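Alpha-catenin-like protein hmp-1 (Caenorhabditis elegans, PDB 5H5M) links the cadherin–catenin complex of adherens junctions to actin filaments and is required for cell migration and cell shape changes during embryonic body enclosure and elongation. Local coordinates at residues I159-R164 against A183-E187. Numbering follows the deposited sequence.
Sequences IVSVAR and AAQLE
V160 and A183 lie at the centre of this contact, where the CA atoms of V160 and A183 come within 5.2 Å. V160 works mainly through its CG2 branch. CG1 is anti to the backbone N (chi1 163°), which puts CG2 anti to the carbonyl carbon, and from there it meets the other helix. V160 CG2 rests 3.6 Å from A183 O, a carbonyl already bonded to the backbone N of E187. The same methyl also packs against L186 CB and E187 CB. On one flank the methyls of A163 and A183 meet, CB to CB, at 4.2 Å. I159 and L186 meet through their CD1 methyls, their side chains crossing at about a right angle. L186 also packs on W220 and L227 of helix 207-233, and I159 touches F123, so this flank runs on into the interior.

R164 closes the polar edge. Its chain is extended from CG to NE and carries the guanidinium past A183 and A184 to E187. The grip is end-on and two-pronged: R164 NH2 bonds E187 OE1 at 2.9 Å, and R164 NH1 bonds E187 OE2 at 3.1 Å. Both bonds are nearly straight. The oxygens lie close to the guanidinium plane, but the nitrogens approach from above the carboxylate, and the two planes are 61° apart. V160 CG1 sits over one face of the guanidinium, 3.3 Å above its plane and displaced toward its rim.

Helices 142-166 and 173-202 run antiparallel here, their local axes 9.4 Å apart. Small and branched apolar residues inside, with a salt bridge at the outer edge, join consecutive antiparallel helices, as in the four-helix bundles of the vinculin/alpha-catenin family, here in the M domain of HMP-1.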
ATOM      1  N   ILE A 159       1.440 -10.596   1.587  1.00 16.45           N
ATOM      2  CA  ILE A 159       0.820 -10.223   0.317  1.00 16.54           C
ATOM      3  C   ILE A 159      -0.549 -10.876   0.172  1.00 16.75           C
ATOM      4  O   ILE A 159      -1.442 -10.312  -0.451  1.00 26.03           O
ATOM      5  CB  ILE A 159       1.694 -10.589  -0.911  1.00 21.79           C
ATOM      6  CG1 ILE A 159       1.966 -12.091  -0.982  1.00 32.32           C
ATOM      7  CG2 ILE A 159       2.998  -9.803  -0.901  1.00 15.82           C
ATOM      8  CD1 ILE A 159       2.542 -12.533  -2.315  1.00 36.52           C
ATOM      9  N   VAL A 160      -0.718 -12.053   0.767  1.00 18.53           N
ATOM     10  CA  VAL A 160      -2.006 -12.732   0.739  1.00 23.43           C
ATOM     11  C   VAL A 160      -3.020 -11.967   1.584  1.00 17.69           C
ATOM     12  O   VAL A 160      -4.124 -11.668   1.132  1.00 19.42           O
ATOM     13  CB  VAL A 160      -1.894 -14.189   1.242  1.00 24.66           C
ATOM     14  CG1 VAL A 160      -3.265 -14.743   1.607  1.00 19.84           C
ATOM     15  CG2 VAL A 160      -1.224 -15.064   0.184  1.00 23.94           C
ATOM     16  N   SER A 161      -2.622 -11.641   2.808  1.00 20.39           N
ATOM     17  CA  SER A 161      -3.467 -10.900   3.734  1.00 22.91           C
ATOM     18  C   SER A 161      -3.846  -9.523   3.194  1.00 24.44           C
ATOM     19  O   SER A 161      -5.005  -9.117   3.267  1.00 25.71           O
ATOM     20  CB  SER A 161      -2.763 -10.756   5.084  1.00 23.80           C
ATOM     21  OG  SER A 161      -3.499  -9.917   5.953  1.00 38.75           O
ATOM     22  N   VAL A 162      -2.862  -8.809   2.656  1.00 24.17           N
ATOM     23  CA  VAL A 162      -3.088  -7.478   2.100  1.00 21.87           C
ATOM     24  C   VAL A 162      -4.027  -7.532   0.893  1.00 25.04           C
ATOM     25  O   VAL A 162      -4.909  -6.680   0.743  1.00 21.16           O
ATOM     26  CB  VAL A 162      -1.753  -6.811   1.696  1.00 23.89           C
ATOM     27  CG1 VAL A 162      -2.000  -5.539   0.900  1.00 18.15           C
ATOM     28  CG2 VAL A 162      -0.920  -6.511   2.936  1.00 18.81           C
ATOM     29  N   ALA A 163      -3.843  -8.537   0.040  1.00 18.59           N
ATOM     30  CA  ALA A 163      -4.714  -8.727  -1.117  1.00 15.46           C
ATOM     31  C   ALA A 163      -6.176  -8.870  -0.697  1.00 23.86           C
ATOM     32  O   ALA A 163      -7.065  -8.260  -1.291  1.00 24.20           O
ATOM     33  CB  ALA A 163      -4.278  -9.946  -1.920  1.00 16.55           C
ATOM     34  N   ARG A 164      -6.418  -9.678   0.329  1.00 23.60           N
ATOM     35  CA  ARG A 164      -7.776  -9.906   0.811  1.00 32.87           C
ATOM     36  C   ARG A 164      -8.344  -8.671   1.501  1.00 32.59           C
ATOM     37  O   ARG A 164      -9.543  -8.404   1.416  1.00 42.61           O
ATOM     38  CB  ARG A 164      -7.812 -11.112   1.755  1.00 16.08           C
ATOM     39  CG  ARG A 164      -7.616 -12.439   1.032  1.00 16.55           C
ATOM     40  CD  ARG A 164      -7.334 -13.588   1.995  1.00 16.87           C
ATOM     41  NE  ARG A 164      -7.311 -14.869   1.296  1.00 25.54           N
ATOM     42  CZ  ARG A 164      -6.709 -15.965   1.749  1.00 27.98           C
ATOM     43  NH1 ARG A 164      -6.066 -15.943   2.908  1.00 32.34           N
ATOM     44  NH2 ARG A 164      -6.744 -17.082   1.037  1.00 23.74           N
ATOM     45  N   ALA A 183      -4.982 -14.967  -4.638  1.00 15.50           N
ATOM     46  CA  ALA A 183      -4.471 -14.959  -3.270  1.00 20.02           C
ATOM     47  C   ALA A 183      -4.514 -16.359  -2.656  1.00 21.55           C
ATOM     48  O   ALA A 183      -3.560 -16.784  -2.000  1.00 29.23           O
ATOM     49  CB  ALA A 183      -5.254 -13.981  -2.411  1.00 14.63           C
ATOM     50  N   ALA A 184      -5.614 -17.074  -2.881  1.00 18.77           N
ATOM     51  CA  ALA A 184      -5.758 -18.437  -2.372  1.00 22.33           C
ATOM     52  C   ALA A 184      -4.753 -19.392  -3.020  1.00 28.37           C
ATOM     53  O   ALA A 184      -4.280 -20.333  -2.380  1.00 28.31           O
ATOM     54  CB  ALA A 184      -7.181 -18.941  -2.591  1.00 19.37           C
ATOM     55  N   GLN A 185      -4.436 -19.153  -4.290  1.00 25.01           N
ATOM     56  CA  GLN A 185      -3.460 -19.979  -4.994  1.00 30.96           C
ATOM     57  C   GLN A 185      -2.045 -19.730  -4.474  1.00 30.91           C
ATOM     58  O   GLN A 185      -1.264 -20.668  -4.310  1.00 34.51           O
ATOM     59  CB  GLN A 185      -3.522 -19.728  -6.502  1.00 23.11           C
ATOM     60  CG  GLN A 185      -4.739 -20.343  -7.171  1.00 41.52           C
ATOM     61  CD  GLN A 185      -4.793 -20.063  -8.660  1.00 55.56           C
ATOM     62  OE1 GLN A 185      -5.346 -19.053  -9.094  1.00 61.63           O
ATOM     63  NE2 GLN A 185      -4.221 -20.962  -9.453  1.00 64.13           N
ATOM     64  N   LEU A 186      -1.722 -18.468  -4.208  1.00 20.45           N
ATOM     65  CA  LEU A 186      -0.423 -18.114  -3.642  1.00 22.65           C
ATOM     66  C   LEU A 186      -0.272 -18.674  -2.233  1.00 24.42           C
ATOM     67  O   LEU A 186       0.795 -19.160  -1.857  1.00 35.34           O
ATOM     68  CB  LEU A 186      -0.237 -16.596  -3.631  1.00 19.43           C
ATOM     69  CG  LEU A 186       0.088 -15.971  -4.989  1.00 23.91           C
ATOM     70  CD1 LEU A 186      -0.058 -14.456  -4.948  1.00 17.98           C
ATOM     71  CD2 LEU A 186       1.492 -16.351  -5.408  1.00 22.12           C
ATOM     72  N   GLU A 187      -1.349 -18.604  -1.462  1.00 15.99           N
ATOM     73  CA  GLU A 187      -1.376 -19.150  -0.111  1.00 25.70           C
ATOM     74  C   GLU A 187      -1.112 -20.656  -0.127  1.00 28.67           C
ATOM     75  O   GLU A 187      -0.470 -21.207   0.770  1.00 21.44           O
ATOM     76  CB  GLU A 187      -2.722 -18.848   0.544  1.00 16.90           C
ATOM     77  CG  GLU A 187      -2.906 -19.419   1.936  1.00 17.99           C
ATOM     78  CD  GLU A 187      -4.253 -19.052   2.525  1.00 32.25           C
ATOM     79  OE1 GLU A 187      -5.287 -19.398   1.911  1.00 27.83           O
ATOM     80  OE2 GLU A 187      -4.280 -18.405   3.593  1.00 28.14           O
TER